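Local structure of PTS system, IIA component (Streptococcus pneumoniae serotype 4, 5T3U) at residues E52-F57 and N83-S88; G10-S15 and N59-L64. The protein probably relays phosphoryl groups as the cytoplasmic IIA component of a mannose-type sugar phosphotransferase system associated with fucose utilization in the pneumococcus. All coordinates share one frame; numbering follows the deposited sequence.

Contact 1: E52-F57 and N83-S88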
ATOM      1  N   GLU A  52     -13.566 -11.187  17.436  1.00 37.08           N
ATOM      2  CA  GLU A  52     -12.644 -12.265  17.039  1.00 37.40           C
ATOM      3  C   GLU A  52     -11.298 -11.712  16.522  1.00 36.88           C
ATOM      4  O   GLU A  52     -10.232 -12.211  16.879  1.00 36.98           O
ATOM      5  CB  GLU A  52     -13.287 -13.217  16.017  1.00 38.13           C
ATOM      6  CG  GLU A  52     -13.451 -12.640  14.589  1.00 42.71           C
ATOM      7  CD  GLU A  52     -14.540 -13.334  13.739  1.00 47.43           C
ATOM      8  OE1 GLU A  52     -15.484 -12.648  13.250  1.00 45.26           O
ATOM      9  OE2 GLU A  52     -14.458 -14.569  13.559  1.00 53.18           O
ATOM     10  N   PHE A  53     -11.357 -10.664  15.703  1.00 36.26           N
ATOM     11  CA  PHE A  53     -10.161 -10.066  15.097  1.00 36.01           C
ATOM     12  C   PHE A  53      -9.146  -9.573  16.160  1.00 36.13           C
ATOM     13  O   PHE A  53      -7.936  -9.812  16.076  1.00 35.64           O
ATOM     14  CB  PHE A  53     -10.593  -8.925  14.160  1.00 35.81           C
ATOM     15  CG  PHE A  53      -9.456  -8.049  13.693  1.00 35.23           C
ATOM     16  CD1 PHE A  53      -9.218  -6.823  14.304  1.00 34.67           C
ATOM     17  CD2 PHE A  53      -8.612  -8.465  12.663  1.00 33.50           C
ATOM     18  CE1 PHE A  53      -8.157  -6.020  13.893  1.00 35.91           C
ATOM     19  CE2 PHE A  53      -7.552  -7.653  12.220  1.00 34.65           C
ATOM     20  CZ  PHE A  53      -7.320  -6.434  12.830  1.00 35.15           C
ATOM     21  N   GLU A  54      -9.677  -8.855  17.142  1.00 35.77           N
ATOM     22  CA  GLU A  54      -8.948  -8.306  18.274  1.00 35.60           C
ATOM     23  C   GLU A  54      -7.965  -9.292  18.934  1.00 34.81           C
ATOM     24  O   GLU A  54      -6.810  -8.954  19.205  1.00 33.64           O
ATOM     25  CB  GLU A  54     -10.026  -7.888  19.264  1.00 36.49           C
ATOM     26  CG  GLU A  54      -9.614  -7.205  20.448  1.00 39.06           C
ATOM     27  CD  GLU A  54      -9.180  -8.151  21.536  1.00 39.46           C
ATOM     28  OE1 GLU A  54      -9.966  -9.029  22.021  1.00 40.46           O
ATOM     29  OE2 GLU A  54      -8.020  -7.969  21.894  1.00 37.90           O
ATOM     30  N   HIS A  55      -8.400 -10.510  19.220  1.00 35.00           N
ATOM     31  CA  HIS A  55      -7.480 -11.385  19.917  1.00 36.13           C
ATOM     32  C   HIS A  55      -6.498 -12.104  19.006  1.00 35.17           C
ATOM     33  O   HIS A  55      -5.384 -12.402  19.421  1.00 34.99           O
ATOM     34  CB  HIS A  55      -8.154 -12.287  20.968  1.00 36.19           C
ATOM     35  CG  HIS A  55      -9.314 -13.063  20.450  1.00 38.81           C
ATOM     36  ND1 HIS A  55      -9.176 -14.062  19.506  1.00 40.37           N
ATOM     37  CD2 HIS A  55     -10.630 -13.033  20.785  1.00 39.37           C
ATOM     38  CE1 HIS A  55     -10.369 -14.581  19.244  1.00 41.15           C
ATOM     39  NE2 HIS A  55     -11.264 -13.979  20.010  1.00 41.01           N
ATOM     40  N   TYR A  56      -6.890 -12.307  17.751  1.00 35.48           N
ATOM     41  CA  TYR A  56      -5.967 -12.768  16.716  1.00 35.91           C
ATOM     42  C   TYR A  56      -4.829 -11.801  16.582  1.00 34.26           C
ATOM     43  O   TYR A  56      -3.665 -12.211  16.537  1.00 33.98           O
ATOM     44  CB  TYR A  56      -6.636 -12.822  15.344  1.00 37.29           C
ATOM     45  CG  TYR A  56      -7.621 -13.924  15.118  1.00 43.09           C
ATOM     46  CD1 TYR A  56      -7.497 -15.169  15.753  1.00 49.63           C
ATOM     47  CD2 TYR A  56      -8.678 -13.735  14.215  1.00 47.99           C
ATOM     48  CE1 TYR A  56      -8.445 -16.206  15.504  1.00 52.60           C
ATOM     49  CE2 TYR A  56      -9.602 -14.735  13.960  1.00 51.56           C
ATOM     50  CZ  TYR A  56      -9.488 -15.963  14.600  1.00 54.22           C
ATOM     51  OH  TYR A  56     -10.430 -16.925  14.306  1.00 57.48           O
ATOM     52  N   PHE A  57      -5.189 -10.516  16.502  1.00 32.82           N
ATOM     53  CA  PHE A  57      -4.234  -9.411  16.461  1.00 31.58           C
ATOM     54  C   PHE A  57      -3.270  -9.407  17.650  1.00 31.39           C
ATOM     55  O   PHE A  57      -2.052  -9.341  17.479  1.00 30.24           O
ATOM     56  CB  PHE A  57      -4.948  -8.042  16.354  1.00 30.91           C
ATOM     57  CG  PHE A  57      -3.993  -6.902  16.158  1.00 30.91           C
ATOM     58  CD1 PHE A  57      -3.690  -6.445  14.887  1.00 32.28           C
ATOM     59  CD2 PHE A  57      -3.346  -6.329  17.238  1.00 29.87           C
ATOM     60  CE1 PHE A  57      -2.751  -5.415  14.699  1.00 32.31           C
ATOM     61  CE2 PHE A  57      -2.419  -5.312  17.066  1.00 30.32           C
ATOM     62  CZ  PHE A  57      -2.121  -4.860  15.776  1.00 31.73           C
ATOM     63  N   ASN A  83      -5.807  -0.429  13.061  1.00 28.47           N
ATOM     64  CA  ASN A  83      -5.104   0.617  13.808  1.00 28.51           C
ATOM     65  C   ASN A  83      -5.726   0.880  15.176  1.00 29.27           C
ATOM     66  O   ASN A  83      -4.992   1.114  16.120  1.00 28.92           O
ATOM     67  CB  ASN A  83      -5.037   1.932  13.063  1.00 28.07           C
ATOM     68  CG  ASN A  83      -3.886   2.789  13.530  1.00 27.12           C
ATOM     69  OD1 ASN A  83      -4.071   3.784  14.226  1.00 29.77           O
ATOM     70  ND2 ASN A  83      -2.689   2.391  13.178  1.00 22.40           N
ATOM     71  N   ASN A  84      -7.069   0.882  15.265  1.00 29.36           N
ATOM     72  CA  ASN A  84      -7.741   1.136  16.553  1.00 30.11           C
ATOM     73  C   ASN A  84      -7.339   0.098  17.612  1.00 30.18           C
ATOM     74  O   ASN A  84      -7.028   0.441  18.758  1.00 31.28           O
ATOM     75  CB  ASN A  84      -9.266   1.135  16.403  1.00 29.31           C
ATOM     76  CG  ASN A  84      -9.798   2.365  15.675  1.00 30.23           C
ATOM     77  OD1 ASN A  84      -9.167   3.435  15.637  1.00 29.08           O
ATOM     78  ND2 ASN A  84     -10.983   2.214  15.102  1.00 30.06           N
ATOM     79  N   VAL A  85      -7.363  -1.165  17.202  1.00 29.90           N
ATOM     80  CA  VAL A  85      -6.993  -2.287  18.040  1.00 30.03           C
ATOM     81  C   VAL A  85      -5.516  -2.218  18.470  1.00 30.86           C
ATOM     82  O   VAL A  85      -5.197  -2.357  19.672  1.00 31.03           O
ATOM     83  CB  VAL A  85      -7.358  -3.626  17.338  1.00 29.93           C
ATOM     84  CG1 VAL A  85      -6.734  -4.815  18.023  1.00 29.97           C
ATOM     85  CG2 VAL A  85      -8.877  -3.814  17.287  1.00 27.88           C
ATOM     86  N   ALA A  86      -4.617  -1.980  17.514  1.00 30.14           N
ATOM     87  CA  ALA A  86      -3.189  -1.897  17.821  1.00 30.17           C
ATOM     88  C   ALA A  86      -2.907  -0.846  18.906  1.00 30.43           C
ATOM     89  O   ALA A  86      -2.156  -1.101  19.868  1.00 30.71           O
ATOM     90  CB  ALA A  86      -2.390  -1.579  16.573  1.00 28.62           C
ATOM     91  N   LEU A  87      -3.463   0.348  18.716  1.00 30.06           N
ATOM     92  CA  LEU A  87      -3.203   1.449  19.615  1.00 31.19           C
ATOM     93  C   LEU A  87      -3.768   1.164  21.024  1.00 31.48           C
ATOM     94  O   LEU A  87      -3.093   1.418  22.021  1.00 31.48           O
ATOM     95  CB  LEU A  87      -3.778   2.760  19.061  1.00 30.85           C
ATOM     96  CG  LEU A  87      -3.427   4.025  19.859  1.00 32.32           C
ATOM     97  CD1 LEU A  87      -1.947   4.341  19.844  1.00 28.12           C
ATOM     98  CD2 LEU A  87      -4.213   5.236  19.337  1.00 34.44           C
ATOM     99  N   SER A  88      -4.980   0.619  21.099  1.00 31.46           N
ATOM    100  CA  SER A  88      -5.569   0.374  22.405  1.00 31.49           C
ATOM    101  C   SER A  88      -4.838  -0.745  23.131  1.00 32.57           C
ATOM    102  O   SER A  88      -4.519  -0.603  24.310  1.00 32.70           O
ATOM    103  CB  SER A  88      -7.078   0.133  22.319  1.00 30.39           C
ATOM    104  OG  SER A  88      -7.775   1.356  22.536  1.00 30.24           O
TER

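Contact 2: G10-S15 and N59-L64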
ATOM      1  N   GLY A  10      10.505  -7.733  14.614  1.00 28.22           N
ATOM      2  CA  GLY A  10       9.459  -8.422  13.843  1.00 28.51           C
ATOM      3  C   GLY A  10       8.500  -7.423  13.194  1.00 28.09           C
ATOM      4  O   GLY A  10       8.482  -6.229  13.545  1.00 28.92           O
ATOM      5  N   ILE A  11       7.722  -7.874  12.222  1.00 27.74           N
ATOM      6  CA  ILE A  11       6.841  -6.947  11.530  1.00 27.09           C
ATOM      7  C   ILE A  11       5.493  -7.583  11.423  1.00 26.48           C
ATOM      8  O   ILE A  11       5.372  -8.690  10.933  1.00 26.97           O
ATOM      9  CB  ILE A  11       7.368  -6.565  10.095  1.00 27.36           C
ATOM     10  CG1 ILE A  11       8.757  -5.907  10.144  1.00 28.21           C
ATOM     11  CG2 ILE A  11       6.356  -5.626   9.332  1.00 26.21           C
ATOM     12  CD1 ILE A  11       9.394  -5.815   8.764  1.00 31.93           C
ATOM     13  N   LEU A  12       4.464  -6.891  11.883  1.00 26.43           N
ATOM     14  CA  LEU A  12       3.118  -7.348  11.594  1.00 26.64           C
ATOM     15  C   LEU A  12       2.460  -6.367  10.624  1.00 25.95           C
ATOM     16  O   LEU A  12       2.432  -5.163  10.888  1.00 25.46           O
ATOM     17  CB  LEU A  12       2.285  -7.436  12.873  1.00 26.51           C
ATOM     18  CG  LEU A  12       0.803  -7.787  12.712  1.00 28.28           C
ATOM     19  CD1 LEU A  12       0.559  -9.198  12.117  1.00 26.43           C
ATOM     20  CD2 LEU A  12       0.116  -7.646  14.043  1.00 30.30           C
ATOM     21  N   VAL A  13       1.934  -6.878   9.516  1.00 25.20           N
ATOM     22  CA  VAL A  13       1.277  -6.010   8.537  1.00 24.53           C
ATOM     23  C   VAL A  13      -0.190  -6.323   8.666  1.00 25.46           C
ATOM     24  O   VAL A  13      -0.600  -7.479   8.435  1.00 24.61           O
ATOM     25  CB  VAL A  13       1.685  -6.339   7.079  1.00 24.08           C
ATOM     26  CG1 VAL A  13       1.235  -5.254   6.144  1.00 23.06           C
ATOM     27  CG2 VAL A  13       3.181  -6.549   6.951  1.00 24.77           C
ATOM     28  N   ALA A  14      -0.991  -5.319   9.014  1.00 25.03           N
ATOM     29  CA  ALA A  14      -2.415  -5.571   9.271  1.00 25.79           C
ATOM     30  C   ALA A  14      -3.322  -4.611   8.516  1.00 25.65           C
ATOM     31  O   ALA A  14      -3.015  -3.451   8.411  1.00 26.25           O
ATOM     32  CB  ALA A  14      -2.698  -5.476  10.764  1.00 26.26           C
ATOM     33  N   SER A  15      -4.461  -5.092   8.011  1.00 26.22           N
ATOM     34  CA  SER A  15      -5.378  -4.215   7.302  1.00 26.44           C
ATOM     35  C   SER A  15      -6.786  -4.796   7.306  1.00 27.73           C
ATOM     36  O   SER A  15      -6.975  -5.990   7.563  1.00 28.92           O
ATOM     37  CB  SER A  15      -4.914  -4.088   5.838  1.00 26.03           C
ATOM     38  OG  SER A  15      -5.062  -5.336   5.189  1.00 25.35           O
ATOM     39  N   ASN A  59      -2.579 -11.809  19.709  1.00 31.31           N
ATOM     40  CA  ASN A  59      -1.762 -13.021  19.596  1.00 31.65           C
ATOM     41  C   ASN A  59      -0.623 -12.930  18.591  1.00 31.09           C
ATOM     42  O   ASN A  59       0.473 -13.413  18.863  1.00 31.30           O
ATOM     43  CB  ASN A  59      -2.661 -14.240  19.268  1.00 32.74           C
ATOM     44  CG  ASN A  59      -3.425 -14.760  20.488  1.00 36.83           C
ATOM     45  OD1 ASN A  59      -3.152 -14.372  21.633  1.00 40.65           O
ATOM     46  ND2 ASN A  59      -4.386 -15.652  20.248  1.00 41.03           N
ATOM     47  N   GLN A  60      -0.865 -12.321  17.425  1.00 31.26           N
ATOM     48  CA  GLN A  60       0.218 -12.105  16.429  1.00 30.12           C
ATOM     49  C   GLN A  60       1.341 -11.231  16.986  1.00 29.86           C
ATOM     50  O   GLN A  60       2.529 -11.542  16.781  1.00 29.28           O
ATOM     51  CB  GLN A  60      -0.302 -11.474  15.116  1.00 30.79           C
ATOM     52  CG  GLN A  60      -1.355 -12.274  14.377  1.00 30.80           C
ATOM     53  CD  GLN A  60      -0.777 -13.463  13.657  1.00 35.99           C
ATOM     54  OE1 GLN A  60      -0.349 -14.437  14.287  1.00 37.71           O
ATOM     55  NE2 GLN A  60      -0.767 -13.401  12.303  1.00 36.83           N
ATOM     56  N   VAL A  61       0.993 -10.145  17.680  1.00 29.13           N
ATOM     57  CA  VAL A  61       2.039  -9.258  18.219  1.00 29.49           C
ATOM     58  C   VAL A  61       2.820  -9.954  19.357  1.00 30.82           C
ATOM     59  O   VAL A  61       4.057  -9.925  19.372  1.00 30.48           O
ATOM     60  CB  VAL A  61       1.518  -7.888  18.692  1.00 29.35           C
ATOM     61  CG1 VAL A  61       2.643  -7.085  19.364  1.00 27.63           C
ATOM     62  CG2 VAL A  61       0.935  -7.064  17.538  1.00 28.73           C
ATOM     63  N   ASP A  62       2.091 -10.587  20.288  1.00 31.80           N
ATOM     64  CA  ASP A  62       2.699 -11.320  21.410  1.00 32.36           C
ATOM     65  C   ASP A  62       3.667 -12.388  20.922  1.00 32.52           C
ATOM     66  O   ASP A  62       4.798 -12.483  21.402  1.00 33.03           O
ATOM     67  CB  ASP A  62       1.613 -11.995  22.268  1.00 32.56           C
ATOM     68  CG  ASP A  62       0.781 -11.005  23.064  1.00 33.19           C
ATOM     69  OD1 ASP A  62       1.208  -9.842  23.243  1.00 33.84           O
ATOM     70  OD2 ASP A  62      -0.305 -11.400  23.549  1.00 34.80           O
ATOM     71  N   GLU A  63       3.232 -13.185  19.960  1.00 32.37           N
ATOM     72  CA  GLU A  63       4.085 -14.245  19.430  1.00 33.41           C
ATOM     73  C   GLU A  63       5.324 -13.753  18.689  1.00 32.93           C
ATOM     74  O   GLU A  63       6.384 -14.374  18.739  1.00 33.05           O
ATOM     75  CB  GLU A  63       3.272 -15.222  18.589  1.00 33.70           C
ATOM     76  CG  GLU A  63       2.407 -16.106  19.474  1.00 37.87           C
ATOM     77  CD  GLU A  63       1.288 -16.796  18.722  1.00 43.65           C
ATOM     78  OE1 GLU A  63       0.197 -16.927  19.324  1.00 48.31           O
ATOM     79  OE2 GLU A  63       1.487 -17.200  17.549  1.00 45.15           O
ATOM     80  N   LEU A  64       5.208 -12.601  18.044  1.00 32.92           N
ATOM     81  CA  LEU A  64       6.345 -12.003  17.379  1.00 31.61           C
ATOM     82  C   LEU A  64       7.318 -11.514  18.443  1.00 31.59           C
ATOM     83  O   LEU A  64       8.527 -11.605  18.256  1.00 31.81           O
ATOM     84  CB  LEU A  64       5.896 -10.902  16.393  1.00 30.78           C
ATOM     85  CG  LEU A  64       5.416 -11.414  15.011  1.00 30.03           C
ATOM     86  CD1 LEU A  64       4.790 -10.295  14.147  1.00 26.40           C
ATOM     87  CD2 LEU A  64       6.545 -12.126  14.218  1.00 28.82           C
TER

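Contact 1: E52-F57 and N83-S88
V85 reaches from helix 81-90 to three residues of helix 50-65, dividing its two methyl groups among them. CG1, anti to the backbone N (chi1 168°), lies 3.8 Å from F57 CD2 and also approaches the backbone of E54, whose CA is 4.1 Å away. CG2, on the other branch, lies 4.1 Å from F53 CE1, near the plane of the F53 ring and at its edge. V85 and F57 run past each other in opposite directions, which carries the far end of the phenyl group beyond the valine to A86. There F57 CZ comes to 3.4 Å from A86 CB, and F57 CE2 lies 3.6 Å from A86 CA, so the ring tip rests against the helix backbone as well as the methyl group. In F57, CG is anti to the backbone N (chi1 -174°), which starts the side chain toward helix 81-90.

No hydrogen bond joins the two segments, and the contact is held by apolar packing. At its border the carboxylate of E54 turns to R89, one turn after V85 on helix 81-90, and OE2 forms a salt bridge with R89 NH2. This adds a polar tie between the same two helices beside V85.

The segment axes pass 10.1 Å apart at closest approach with a signed crossing angle of -53°, and between the two helices F53 also meets P82 and F57 meets F90. Beneath them lies the parallel sheet: F53 and F57 both rest on L42 of strand 39-44, F57 also touches L12 and A14 of strand 7-16, and A86 touches I98 of strand 96-100. On another side of helix 81-90, N83 packs on V134 and L87 on L138 of the second subunit.

Contact 2: G10-S15 and N59-L64
L12 projects from strand 7-16 into the side of helix 50-65, where its two methyl groups meet consecutive helical residues. CD2 lies 3.6 Å from V61 CG2, and CD1 lies 3.9 Å from Q60 CB; the leucine crosses both side chains at about a right angle. L64, one turn after Q60, closes the other end of the contact. Its CD1 sits 4.0 Å from L12 CB and 3.6 Å from I11 O, packing against the strand backbone as well as the side chain. Strand and helix run almost antiparallel, at 168°, and their segment axes come within 8.9 Å.

Away from this buried apolar part, Q60 is partly exposed. Its CB makes the closest approach to L12; the chain then bends at chi2 (-75°), and the amide hydrogen-bonds through OE1 to R40 NH1 and weakly through NE2 to the carbonyl of T41. R40 also forms a salt bridge with E63 through OE2. With no hydrogen bond between strand and helix, the contact rests mainly on dispersion and the burial of apolar groups, while the polar ends of Q60 and E63 are paired with strand 39-44.

Contacts 1 and 2 lie along the same helix, 50-65: its first half packs on helix 81-90 in contact 1, and its second half on strand 7-16 in contact 2. Their centres are 10 Å apart, and they meet directly where F57 CE1 lies 3.7 Å from L12 CD2. In chain order the segments alternate, 10-15, 52-57, 59-64, 83-88, so the two contacts interlock. Together they form a continuous apolar layer on one side of the parallel sheet, where helices 50-65 and 81-90 lie, while I11 and V13 of strand 7-16 face helix 104-112, giving the alpha/beta sandwich of mannose-family IIA domains.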